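Local coordinates for protein fatty Acyl-Adenylate Ligase (PDB 3PBK) that belongs to the AMP-binding enzyme family of the ANL clan and holds 5'-O-[(S)-(dodecanoyloxy)(hydroxy)phosphoryl]adenosine in a ligand pocket, at residues 339-343 with 419-424; 122-126 with 180-184; 21-27 with 171-175; 80-86 with 224-228; 407-411 with 446-451. All blocks are in the same frame, centred on the assembly; numbering follows the deposited sequence.

Contact 1. Residues 339-343 with 419-424; sequences AENAL and SLMSGY. With 1ZZ (5'-O-[(S)-(dodecanoyloxy)(hydroxy)phosphoryl]adenosine), chain C.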
# COMPACT_ATOMS: atom_id res chain seq x y z
N ALA A 339 3.25 -3.34 5.79
CA ALA A 339 4.20 -2.37 6.31
C ALA A 339 5.03 -3.03 7.38
O ALA A 339 6.22 -2.74 7.52
CB ALA A 339 3.47 -1.17 6.87
N GLU A 340 4.39 -3.93 8.12
CA GLU A 340 5.02 -4.60 9.26
C GLU A 340 6.20 -5.47 8.84
O GLU A 340 6.85 -6.08 9.68
CB GLU A 340 3.99 -5.43 10.03
CG GLU A 340 3.00 -4.62 10.88
CD GLU A 340 1.83 -4.05 10.10
OE1 GLU A 340 1.81 -4.20 8.85
OE2 GLU A 340 0.92 -3.46 10.72
N ASN A 341 6.46 -5.53 7.54
CA ASN A 341 7.63 -6.22 7.01
C ASN A 341 8.37 -5.27 6.07
O ASN A 341 8.99 -5.70 5.10
CB ASN A 341 7.20 -7.48 6.25
CG ASN A 341 8.38 -8.42 5.93
OD1 ASN A 341 8.69 -8.66 4.76
ND2 ASN A 341 9.02 -8.95 6.97
N ALA A 342 8.29 -3.97 6.38
CA ALA A 342 8.79 -2.90 5.50
C ALA A 342 7.91 -2.74 4.26
O ALA A 342 7.31 -1.70 4.04
CB ALA A 342 10.25 -3.13 5.13
N LEU A 343 7.82 -3.79 3.44
CA LEU A 343 7.00 -3.73 2.25
C LEU A 343 6.65 -5.13 1.72
O LEU A 343 5.51 -5.57 1.83
CB LEU A 343 7.72 -2.95 1.17
CG LEU A 343 6.89 -2.27 0.08
CD1 LEU A 343 7.63 -2.39 -1.23
CD2 LEU A 343 5.51 -2.87 -0.03
N SER A 419 13.55 -8.70 7.20
CA SER A 419 12.69 -7.57 6.88
C SER A 419 11.71 -7.24 8.00
O SER A 419 11.27 -6.11 8.12
CB SER A 419 11.91 -7.85 5.60
OG SER A 419 12.80 -7.99 4.50
N LEU A 420 11.38 -8.22 8.82
CA LEU A 420 10.39 -8.04 9.88
C LEU A 420 10.69 -6.79 10.70
O LEU A 420 11.85 -6.51 11.01
CB LEU A 420 10.39 -9.25 10.80
CG LEU A 420 9.04 -9.72 11.34
CD1 LEU A 420 9.23 -10.35 12.70
CD2 LEU A 420 8.09 -8.56 11.43
N MSE A 421 9.64 -6.06 11.07
CA MSE A 421 9.77 -4.85 11.86
C MSE A 421 10.29 -5.19 13.25
O MSE A 421 10.55 -6.35 13.56
CB MSE A 421 8.43 -4.18 12.01
CG MSE A 421 7.45 -4.97 12.84
SE MSE A 421 5.81 -3.99 13.24
CE MSE A 421 4.89 -5.37 14.27
N SER A 422 10.44 -4.16 14.07
CA SER A 422 10.92 -4.35 15.43
C SER A 422 9.73 -4.39 16.36
O SER A 422 9.79 -4.95 17.46
CB SER A 422 11.87 -3.23 15.82
OG SER A 422 12.95 -3.15 14.90
N GLY A 423 8.63 -3.81 15.88
CA GLY A 423 7.39 -3.71 16.62
C GLY A 423 6.77 -2.35 16.38
O GLY A 423 7.30 -1.55 15.63
N TYR A 424 5.63 -2.10 17.02
CA TYR A 424 4.97 -0.81 16.91
C TYR A 424 5.60 0.16 17.88
O TYR A 424 5.83 -0.18 19.04
CB TYR A 424 3.46 -0.92 17.17
CG TYR A 424 2.73 -1.73 16.13
CD1 TYR A 424 2.66 -1.31 14.81
CD2 TYR A 424 2.12 -2.94 16.47
CE1 TYR A 424 2.00 -2.06 13.86
CE2 TYR A 424 1.46 -3.69 15.52
CZ TYR A 424 1.40 -3.26 14.22
OH TYR A 424 0.75 -4.01 13.29
P 1ZZ C . 0.28 -2.05 3.54
C1 1ZZ C . 10.28 -1.67 -7.44
N1 1ZZ C . -2.58 -7.07 1.09
O1 1ZZ C . 0.33 -2.79 0.28
C2 1ZZ C . 9.75 -2.49 -6.30
N2 1ZZ C . -1.25 -7.41 -0.65
O2 1ZZ C . 1.36 -2.29 2.31
C3 1ZZ C . 8.26 -2.40 -5.98
N3 1ZZ C . -4.27 -8.88 0.44
O3 1ZZ C . 0.79 -2.29 5.02
C4 1ZZ C . 7.77 -3.42 -4.93
N4 1ZZ C . -3.75 -10.00 -1.52
O4 1ZZ C . -0.23 -0.78 3.51
C5 1ZZ C . 6.29 -3.79 -4.78
N5 1ZZ C . -1.73 -9.43 -2.75
O5 1ZZ C . -0.92 -3.10 3.32
C6 1ZZ C . 5.97 -4.26 -3.38
O6 1ZZ C . -2.34 -5.37 2.56
C7 1ZZ C . 4.93 -5.33 -3.15
O7 1ZZ C . -4.04 -7.91 4.33
C8 1ZZ C . 4.17 -5.27 -1.84
O8 1ZZ C . -1.40 -7.43 5.33
C9 1ZZ C . 2.64 -5.23 -1.85
C10 1ZZ C . 1.89 -4.24 -1.00
C11 1ZZ C . 2.26 -3.75 0.33
C12 1ZZ C . 1.20 -3.05 1.05
C13 1ZZ C . -0.88 -4.23 4.15
C14 1ZZ C . -1.96 -5.29 3.95
C15 1ZZ C . -1.77 -6.81 4.15
C16 1ZZ C . -3.02 -7.31 3.57
C17 1ZZ C . -3.15 -6.50 2.33
C18 1ZZ C . -1.45 -6.68 0.50
C19 1ZZ C . -2.32 -8.31 -0.74
C20 1ZZ C . -3.12 -8.12 0.28
C21 1ZZ C . -4.55 -9.82 -0.50
C22 1ZZ C . -2.60 -9.23 -1.66
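E340 meets the 419-424 loop with both its backbone and its carboxylate. Its carbonyl O accepts from M421 N at 3.1 Å, a well-aligned bond that holds the short 3-10 turn against the second loop. At the other end, E340 OE2 accepts from Y424 OH at 2.6 Å along the edge of the tyrosine ring, and the same oxygen is also hydrogen-bonded to S184 OG. The methylene E340 CG lies 3.7 Å from the selenium SE of M421, a selenomethionine, so apolar packing fills the space between the two polar links. S419 OG finds its partner outside the pair, on N203 of helix 197-211, and S422 OG finds its own on E199 of that helix. One residue before the glutamate, A339 N donates to 1ZZ O3 at 2.8 Å. A339 and E340 probably match the Thr-Glu of the ANL YGxTE motif, alanine replacing threonine. The chemistry implies a buried carboxylate whose OE2 is hydrogen-bonded by two hydroxyls, next to a residue whose amide binds the phosphoryl oxygen.

Contact 2. Residues 122-126 with 180-184; sequences LLASC and LQYTS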
# COMPACT_ATOMS: atom_id res chain seq x y z
N LEU A 122 -1.46 10.93 15.63
CA LEU A 122 -0.16 10.59 15.10
C LEU A 122 0.91 11.20 16.00
O LEU A 122 1.91 10.55 16.33
CB LEU A 122 -0.04 11.12 13.67
CG LEU A 122 1.23 10.88 12.83
CD1 LEU A 122 2.54 11.34 13.51
CD2 LEU A 122 1.32 9.44 12.39
N LEU A 123 0.69 12.45 16.40
CA LEU A 123 1.63 13.19 17.23
C LEU A 123 1.72 12.62 18.64
O LEU A 123 2.80 12.55 19.23
CB LEU A 123 1.25 14.67 17.27
CG LEU A 123 1.80 15.53 16.14
CD1 LEU A 123 2.16 14.68 14.94
CD2 LEU A 123 0.81 16.61 15.76
N ALA A 124 0.58 12.22 19.19
CA ALA A 124 0.58 11.64 20.52
C ALA A 124 1.35 10.33 20.52
O ALA A 124 1.96 9.97 21.52
CB ALA A 124 -0.83 11.41 21.00
N SER A 125 1.34 9.64 19.38
CA SER A 125 1.98 8.33 19.27
C SER A 125 3.50 8.36 19.14
O SER A 125 4.18 7.46 19.65
CB SER A 125 1.39 7.52 18.11
OG SER A 125 1.93 6.21 18.10
N CYS A 126 4.04 9.37 18.46
CA CYS A 126 5.49 9.42 18.26
C CYS A 126 6.20 10.72 18.68
O CYS A 126 7.41 10.83 18.55
CB CYS A 126 5.87 9.00 16.83
SG CYS A 126 5.18 10.00 15.47
N LEU A 180 9.23 5.69 10.55
CA LEU A 180 8.05 5.05 11.12
C LEU A 180 6.92 5.06 10.11
O LEU A 180 6.66 6.08 9.49
CB LEU A 180 7.60 5.76 12.39
CG LEU A 180 8.60 5.88 13.53
CD1 LEU A 180 7.94 6.51 14.74
CD2 LEU A 180 9.14 4.50 13.86
N GLN A 181 6.25 3.93 9.95
CA GLN A 181 5.18 3.82 8.98
C GLN A 181 3.83 3.74 9.65
O GLN A 181 3.52 2.75 10.31
CB GLN A 181 5.39 2.58 8.12
CG GLN A 181 4.29 2.35 7.10
CD GLN A 181 4.18 3.48 6.09
OE1 GLN A 181 4.92 3.53 5.10
NE2 GLN A 181 3.25 4.39 6.33
N TYR A 182 3.01 4.78 9.48
CA TYR A 182 1.76 4.88 10.23
C TYR A 182 0.48 4.40 9.55
O TYR A 182 -0.59 4.42 10.16
CB TYR A 182 1.57 6.29 10.79
CG TYR A 182 2.16 6.45 12.16
CD1 TYR A 182 3.47 6.90 12.33
CD2 TYR A 182 1.42 6.14 13.29
CE1 TYR A 182 4.02 7.05 13.59
CE2 TYR A 182 1.96 6.29 14.55
CZ TYR A 182 3.26 6.74 14.70
OH TYR A 182 3.81 6.89 15.96
N THR A 183 0.58 3.96 8.30
CA THR A 183 -0.62 3.48 7.64
C THR A 183 -1.30 2.38 8.46
O THR A 183 -2.48 2.08 8.25
CB THR A 183 -0.35 2.96 6.20
OG1 THR A 183 0.44 1.75 6.24
CG2 THR A 183 0.34 4.04 5.35
N SER A 184 -0.57 1.81 9.41
CA SER A 184 -1.05 0.62 10.13
C SER A 184 -2.07 0.86 11.26
O SER A 184 -2.61 -0.10 11.82
CB SER A 184 0.14 -0.19 10.64
OG SER A 184 0.92 -0.64 9.56
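Strand 177-181 runs here into the Ser/Thr/Gly-rich loop, YTSGST in sequence, that is a signature of ANL enzymes, and the last turn of helix 112-126 packs against this junction. L180, still in the strand, is backbone-bonded to A100 of strand 99-103 and directs its side chain to the helix, where its CD1 lies 3.9 Å from C126 CB. Q181 faces elsewhere and is backbone-bonded to V193 of strand 193-196. Y182 is the first residue beyond the strand; its ring lies against L122, S125 and C126 of the helix and dominates the contact. A methyl of L122, CD2, sits over one ring face in a CH-pi contact, 3.3 Å from the centroid and 21° off the normal, although the model places it too tightly for the exact spacing to be trusted. C126 SG approaches obliquely, 4.7 Å from the ring centroid, as a sulfur-aromatic contact. The phenol is satisfied at the helix: Y182 OH and S125 OG share a hydrogen bond of 2.9 Å, and V101 of strand 99-103 also touches this tyrosine. T183, the next residue, touches the bound 1ZZ, so this packing lies one residue from the pocket. S184 follows, its OG probably hydrogen-bonded to E340 OE2 at 3.0 Å.

Contact 3. Residues 21-27 with 171-175; sequences TLVDALD and RPVPN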
# COMPACT_ATOMS: atom_id res chain seq x y z
N THR A 21 23.05 0.38 5.34
CA THR A 21 22.33 1.55 5.79
C THR A 21 21.86 2.35 4.60
O THR A 21 22.54 2.40 3.59
CB THR A 21 23.27 2.43 6.61
OG1 THR A 21 23.20 2.05 7.99
CG2 THR A 21 22.91 3.90 6.47
N LEU A 22 20.69 2.99 4.72
CA LEU A 22 20.12 3.78 3.62
C LEU A 22 21.07 4.88 3.16
O LEU A 22 21.11 5.23 1.98
CB LEU A 22 18.78 4.40 4.02
CG LEU A 22 17.52 3.54 3.85
CD1 LEU A 22 16.38 4.09 4.68
CD2 LEU A 22 17.14 3.45 2.40
N VAL A 23 21.82 5.43 4.10
CA VAL A 23 22.81 6.45 3.77
C VAL A 23 23.94 5.83 2.94
O VAL A 23 24.35 6.38 1.93
CB VAL A 23 23.35 7.13 5.03
CG1 VAL A 23 24.65 7.87 4.72
CG2 VAL A 23 22.29 8.06 5.61
N ASP A 24 24.43 4.67 3.36
CA ASP A 24 25.33 3.91 2.51
C ASP A 24 24.72 3.75 1.13
O ASP A 24 25.34 4.08 0.13
CB ASP A 24 25.61 2.54 3.11
CG ASP A 24 26.47 2.61 4.35
OD1 ASP A 24 27.42 3.42 4.35
OD2 ASP A 24 26.20 1.86 5.32
N ALA A 25 23.51 3.23 1.08
CA ALA A 25 22.84 3.03 -0.19
C ALA A 25 22.92 4.28 -1.07
O ALA A 25 23.41 4.23 -2.19
CB ALA A 25 21.39 2.60 0.03
N LEU A 26 22.45 5.41 -0.55
CA LEU A 26 22.41 6.63 -1.35
C LEU A 26 23.81 7.14 -1.70
O LEU A 26 24.01 7.74 -2.76
CB LEU A 26 21.62 7.72 -0.63
CG LEU A 26 21.70 9.13 -1.22
CD1 LEU A 26 21.32 9.10 -2.69
CD2 LEU A 26 20.82 10.08 -0.46
N ASP A 27 24.76 6.92 -0.80
CA ASP A 27 26.13 7.35 -1.04
C ASP A 27 26.64 6.73 -2.32
O ASP A 27 27.31 7.38 -3.12
CB ASP A 27 27.03 6.93 0.11
CG ASP A 27 27.20 8.02 1.14
OD1 ASP A 27 26.59 9.10 0.98
OD2 ASP A 27 27.95 7.80 2.11
N ARG A 171 27.78 8.79 10.94
CA ARG A 171 27.27 7.76 10.03
C ARG A 171 26.29 6.84 10.77
O ARG A 171 26.57 6.38 11.88
CB ARG A 171 28.45 6.96 9.48
CG ARG A 171 28.36 6.63 8.02
CD ARG A 171 28.59 7.86 7.14
NE ARG A 171 28.11 7.66 5.77
CZ ARG A 171 28.13 6.49 5.13
NH1 ARG A 171 28.64 5.40 5.71
NH2 ARG A 171 27.65 6.41 3.89
N PRO A 172 25.13 6.56 10.17
CA PRO A 172 24.13 5.72 10.84
C PRO A 172 24.56 4.25 10.86
O PRO A 172 25.29 3.82 9.95
CB PRO A 172 22.88 5.89 9.98
CG PRO A 172 23.15 7.06 9.09
CD PRO A 172 24.63 7.09 8.89
N VAL A 173 24.11 3.49 11.86
CA VAL A 173 24.38 2.04 11.92
C VAL A 173 23.09 1.23 11.71
O VAL A 173 21.98 1.72 11.95
CB VAL A 173 25.06 1.59 13.24
CG1 VAL A 173 25.48 2.78 14.09
CG2 VAL A 173 24.14 0.65 14.04
N PRO A 174 23.24 -0.03 11.27
CA PRO A 174 22.13 -0.92 10.92
C PRO A 174 20.95 -0.91 11.88
O PRO A 174 19.82 -0.91 11.42
CB PRO A 174 22.79 -2.29 10.89
CG PRO A 174 24.14 -2.00 10.39
CD PRO A 174 24.53 -0.68 11.00
N ASN A 175 21.19 -0.91 13.19
CA ASN A 175 20.08 -1.07 14.12
C ASN A 175 19.37 0.20 14.51
O ASN A 175 18.45 0.17 15.32
CB ASN A 175 20.51 -1.86 15.35
CG ASN A 175 20.50 -3.34 15.08
OD1 ASN A 175 21.20 -4.10 15.75
ND2 ASN A 175 19.71 -3.76 14.09
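Segment 171-175 is extended through V173 and turns at P174; it passes the first turns of helix 22-29, coming nearest at T21, whose CA is 5.7 Å from that of P174. A salt-bridge network joins this N-terminal helix to the connection leading into strand 177-181, with helices 84-95 and 197-211 alongside. T21 is the N-cap residue, but its side chain makes no capping bond; its carbonyl starts the helical pattern, accepting from A25 N at 2.8 Å, and its OG1 makes only a weak hydrogen bond of 3.4 Å to P172 O. Beside it, V23 CG2 rests on P172 CG at 3.7 Å. In the network R171 reaches along the helix to D24 and D27, acids one turn apart. D27 has further partners in K55, by salt bridge, and Y95, by hydrogen bond. The modelled separation of R171 NH2 and D27 OD2 is too short to rely on; the firmer link is R171 NH1 to D24 OD1, a charged hydrogen bond of 2.7 Å.

Contact 4. Residues 80-86 with 224-228; sequences AETSSEF and LPFYH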
# COMPACT_ATOMS: atom_id res chain seq x y z
N ALA A 80 4.04 14.04 3.24
CA ALA A 80 4.59 13.26 2.15
C ALA A 80 3.94 13.53 0.80
O ALA A 80 3.13 12.75 0.31
CB ALA A 80 4.52 11.78 2.48
N GLU A 81 4.30 14.65 0.19
CA GLU A 81 3.91 14.91 -1.19
C GLU A 81 4.88 14.21 -2.13
O GLU A 81 6.01 13.87 -1.75
CB GLU A 81 3.90 16.41 -1.48
CG GLU A 81 2.69 17.16 -0.92
CD GLU A 81 2.87 18.65 -1.00
OE1 GLU A 81 4.04 19.10 -0.90
OE2 GLU A 81 1.86 19.37 -1.18
N THR A 82 4.44 13.99 -3.37
CA THR A 82 5.32 13.47 -4.40
C THR A 82 6.17 14.62 -4.99
O THR A 82 5.85 15.16 -6.04
CB THR A 82 4.53 12.74 -5.50
OG1 THR A 82 3.76 11.69 -4.90
CG2 THR A 82 5.48 12.13 -6.51
N SER A 83 7.24 14.97 -4.29
CA SER A 83 8.00 16.16 -4.63
C SER A 83 9.48 16.07 -4.28
O SER A 83 9.84 15.54 -3.23
CB SER A 83 7.42 17.37 -3.90
OG SER A 83 7.58 17.26 -2.50
N SER A 84 10.31 16.61 -5.16
CA SER A 84 11.74 16.78 -4.90
C SER A 84 11.99 17.31 -3.48
O SER A 84 12.97 16.96 -2.84
CB SER A 84 12.34 17.73 -5.94
OG SER A 84 13.75 17.82 -5.86
N GLU A 85 11.08 18.15 -2.98
CA GLU A 85 11.18 18.72 -1.64
C GLU A 85 11.09 17.67 -0.56
O GLU A 85 11.85 17.69 0.40
CB GLU A 85 10.05 19.70 -1.40
CG GLU A 85 10.21 20.99 -2.14
CD GLU A 85 9.44 22.10 -1.47
OE1 GLU A 85 8.24 21.86 -1.15
OE2 GLU A 85 10.04 23.19 -1.25
N PHE A 86 10.12 16.77 -0.72
CA PHE A 86 9.89 15.75 0.28
C PHE A 86 11.02 14.73 0.32
O PHE A 86 11.42 14.29 1.41
CB PHE A 86 8.59 15.02 0.02
CG PHE A 86 8.50 13.74 0.78
CD1 PHE A 86 8.16 13.74 2.13
CD2 PHE A 86 8.82 12.53 0.18
CE1 PHE A 86 8.09 12.56 2.84
CE2 PHE A 86 8.76 11.34 0.88
CZ PHE A 86 8.39 11.35 2.21
N LEU A 224 2.03 6.18 -7.25
CA LEU A 224 1.67 5.94 -5.85
C LEU A 224 2.13 7.05 -4.92
O LEU A 224 3.14 7.71 -5.17
CB LEU A 224 2.26 4.62 -5.38
CG LEU A 224 1.98 3.43 -6.28
CD1 LEU A 224 2.94 2.31 -5.99
CD2 LEU A 224 0.55 2.98 -6.11
N PRO A 225 1.39 7.25 -3.81
CA PRO A 225 1.71 8.31 -2.84
C PRO A 225 2.90 7.90 -1.99
O PRO A 225 3.03 6.72 -1.68
CB PRO A 225 0.46 8.36 -1.96
CG PRO A 225 -0.53 7.38 -2.55
CD PRO A 225 0.25 6.43 -3.39
N PHE A 226 3.74 8.85 -1.61
CA PHE A 226 4.85 8.53 -0.72
C PHE A 226 4.35 8.24 0.69
O PHE A 226 5.08 7.68 1.50
CB PHE A 226 5.92 9.63 -0.71
CG PHE A 226 6.68 9.74 -2.01
CD1 PHE A 226 6.87 8.64 -2.82
CD2 PHE A 226 7.24 10.94 -2.40
CE1 PHE A 226 7.57 8.74 -4.00
CE2 PHE A 226 7.94 11.04 -3.58
CZ PHE A 226 8.10 9.94 -4.37
N TYR A 227 3.10 8.60 0.96
CA TYR A 227 2.56 8.40 2.29
C TYR A 227 2.03 6.98 2.49
O TYR A 227 1.86 6.55 3.63
CB TYR A 227 1.51 9.46 2.67
CG TYR A 227 0.35 9.60 1.72
CD1 TYR A 227 -0.65 8.64 1.66
CD2 TYR A 227 0.22 10.72 0.90
CE1 TYR A 227 -1.73 8.77 0.79
CE2 TYR A 227 -0.85 10.87 0.03
CZ TYR A 227 -1.83 9.89 -0.02
OH TYR A 227 -2.91 10.00 -0.89
N HIS A 228 1.78 6.25 1.40
CA HIS A 228 1.48 4.82 1.51
C HIS A 228 2.74 3.99 1.49
O HIS A 228 3.78 4.42 1.02
CB HIS A 228 0.53 4.31 0.42
CG HIS A 228 -0.91 4.57 0.71
ND1 HIS A 228 -1.88 4.57 -0.27
CD2 HIS A 228 -1.55 4.87 1.87
CE1 HIS A 228 -3.06 4.83 0.27
NE2 HIS A 228 -2.88 5.02 1.57
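No hydrogen bond joins these two segments, although they bury 295 Å² between them: the contact is made by packing, mostly round F226. This phenylalanine, the second residue of the type I turn P225-H228, points into the connection between strand 75-79 and helix 84-95. That connection follows a strand of the four-stranded parallel sheet, whereas the turn follows strand 220-222 of the large mixed sheet, so the contact joins the ends of strands from two different sheets. T82 is the centre of an inverse gamma turn, closed by a weak bond of 3.0 Å from S83 N to E81 O. The kink places T82 OG1 over one face of the F226 ring, while E81 O approaches the ring edge, 3.2 Å from F226 CD2. A80 faces the turn backbone, with its CB 3.8 Å from Y227 CB, and its carbonyl O lies near the edge of the tyrosine ring, 3.6 Å from Y227 CD2. Outside the pair, Y248 packs edge-to-face with F226. The rings of F86 and F226 meet rim to rim, centroids 5.5 Å apart and planes at 24°, with F86 CD2 and F226 CD2 3.4 Å apart. S83 is the N-cap of helix 84-95: F86 N donates to S83 OG at 3.1 Å.

Contact 5. Residues 407-411 with 446-451; sequences ERVVG and GYLLDG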
# COMPACT_ATOMS: atom_id res chain seq x y z
N GLU A 407 -0.83 -27.98 3.89
CA GLU A 407 -1.19 -27.31 2.65
C GLU A 407 -2.69 -27.39 2.45
O GLU A 407 -3.32 -28.37 2.85
CB GLU A 407 -0.51 -27.94 1.45
CG GLU A 407 0.84 -27.35 1.18
CD GLU A 407 1.36 -27.71 -0.19
OE1 GLU A 407 0.76 -28.60 -0.85
OE2 GLU A 407 2.38 -27.10 -0.59
N ARG A 408 -3.23 -26.34 1.84
CA ARG A 408 -4.64 -26.24 1.48
C ARG A 408 -5.51 -25.90 2.68
O ARG A 408 -6.72 -25.76 2.56
CB ARG A 408 -5.13 -27.50 0.75
CG ARG A 408 -4.25 -27.90 -0.42
CD ARG A 408 -4.86 -28.97 -1.29
NE ARG A 408 -5.41 -28.42 -2.53
CZ ARG A 408 -4.90 -28.64 -3.74
NH1 ARG A 408 -3.83 -29.42 -3.90
NH2 ARG A 408 -5.47 -28.08 -4.81
N VAL A 409 -4.89 -25.75 3.85
CA VAL A 409 -5.64 -25.34 5.02
C VAL A 409 -5.54 -23.83 5.22
O VAL A 409 -4.44 -23.29 5.32
CB VAL A 409 -5.14 -26.05 6.26
CG1 VAL A 409 -5.76 -25.44 7.49
CG2 VAL A 409 -5.48 -27.51 6.17
N VAL A 410 -6.67 -23.13 5.24
CA VAL A 410 -6.64 -21.68 5.38
C VAL A 410 -6.41 -21.32 6.84
O VAL A 410 -6.99 -21.95 7.72
CB VAL A 410 -7.94 -21.05 4.90
CG1 VAL A 410 -7.92 -19.55 5.12
CG2 VAL A 410 -8.17 -21.38 3.43
N GLY A 411 -5.56 -20.32 7.08
CA GLY A 411 -5.27 -19.82 8.42
C GLY A 411 -4.52 -18.50 8.39
O GLY A 411 -4.42 -17.87 7.33
N GLY A 446 -4.90 -17.10 4.39
CA GLY A 446 -4.35 -17.68 3.19
C GLY A 446 -4.01 -19.14 3.38
O GLY A 446 -4.36 -19.74 4.40
N TYR A 447 -3.34 -19.71 2.40
CA TYR A 447 -2.93 -21.10 2.48
C TYR A 447 -1.76 -21.28 1.52
O TYR A 447 -1.56 -20.43 0.65
CB TYR A 447 -4.09 -22.01 2.09
CG TYR A 447 -4.58 -21.78 0.67
CD1 TYR A 447 -5.46 -20.75 0.38
CD2 TYR A 447 -4.16 -22.60 -0.38
CE1 TYR A 447 -5.91 -20.53 -0.91
CE2 TYR A 447 -4.61 -22.39 -1.67
CZ TYR A 447 -5.48 -21.35 -1.92
OH TYR A 447 -5.94 -21.12 -3.19
N LEU A 448 -0.99 -22.35 1.69
CA LEU A 448 0.07 -22.66 0.73
C LEU A 448 -0.36 -23.77 -0.22
O LEU A 448 -1.17 -24.62 0.12
CB LEU A 448 1.36 -23.06 1.43
CG LEU A 448 2.34 -22.01 1.97
CD1 LEU A 448 2.26 -20.75 1.13
CD2 LEU A 448 2.09 -21.70 3.42
N LEU A 449 0.20 -23.76 -1.42
CA LEU A 449 0.09 -24.90 -2.31
C LEU A 449 1.40 -24.94 -3.06
O LEU A 449 1.76 -23.98 -3.73
CB LEU A 449 -1.05 -24.73 -3.30
CG LEU A 449 -1.99 -25.93 -3.48
CD1 LEU A 449 -2.59 -25.93 -4.88
CD2 LEU A 449 -1.27 -27.22 -3.21
N ASP A 450 2.11 -26.06 -2.94
CA ASP A 450 3.45 -26.21 -3.52
C ASP A 450 4.26 -24.97 -3.22
O ASP A 450 4.92 -24.42 -4.10
CB ASP A 450 3.37 -26.47 -5.02
CG ASP A 450 2.34 -27.54 -5.38
OD1 ASP A 450 2.29 -28.57 -4.65
OD2 ASP A 450 1.58 -27.35 -6.37
N GLY A 451 4.18 -24.52 -1.97
CA GLY A 451 5.07 -23.49 -1.47
C GLY A 451 4.72 -22.07 -1.87
O GLY A 451 5.37 -21.12 -1.44
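E407, R408 and L449 bury the most area in this contact, all at the end where strand 444-449 turns back. E407 extends its carboxylate to the D450-G451 corner, whose backbone angles fit a type I' turn; E407 OE2 accepts weakly from D450 N at 2.6 Å and from G451 N at 3.4 Å, so the acid takes up two amides of the turn. R408 gives its own amide to the strand, R408 N to L448 O at 3.2 Å, while its guanidinium lies with one face on L449 CD2, 3.4 Å from R408 NH1. At the other end G411 and G446 form an antiparallel hydrogen-bonded pair, with G411 N to G446 O at 3.0 Å and G446 N to G411 O at 3.1 Å. The loop 407-410 runs beside strand 444-449 and joins the antiparallel sheet at G411. On the strand's other edge runs 452-458, and Y447 reaches N357 of strand 356-360, while R408 NE bonds to A370 O in the loop after helix 361-367.

How the contacts relate
Along the chain the contacts open in the order 3, 4, 2, 1, 5. Contacts 1 and 2, with centres about 14 Å apart, touch through E340 and S184, and contacts 2 and 4, about 17 Å apart, touch through T183 and Y227. Contact 2 is nested in the loop closed by contact 4. Contact 3 lies farther out, about 18 Å from contact 1, centre to centre. Contact 5, in a separate antiparallel sheet, is centred about 36 Å from contact 4. Contacts 1, 2 and 4 thus bring separate chain parts, from the parallel sheet, the 177-181/193-196 pair and the mixed sheet, together beside the 1ZZ pocket, while contacts 3 and 5 tie other parts of the chain.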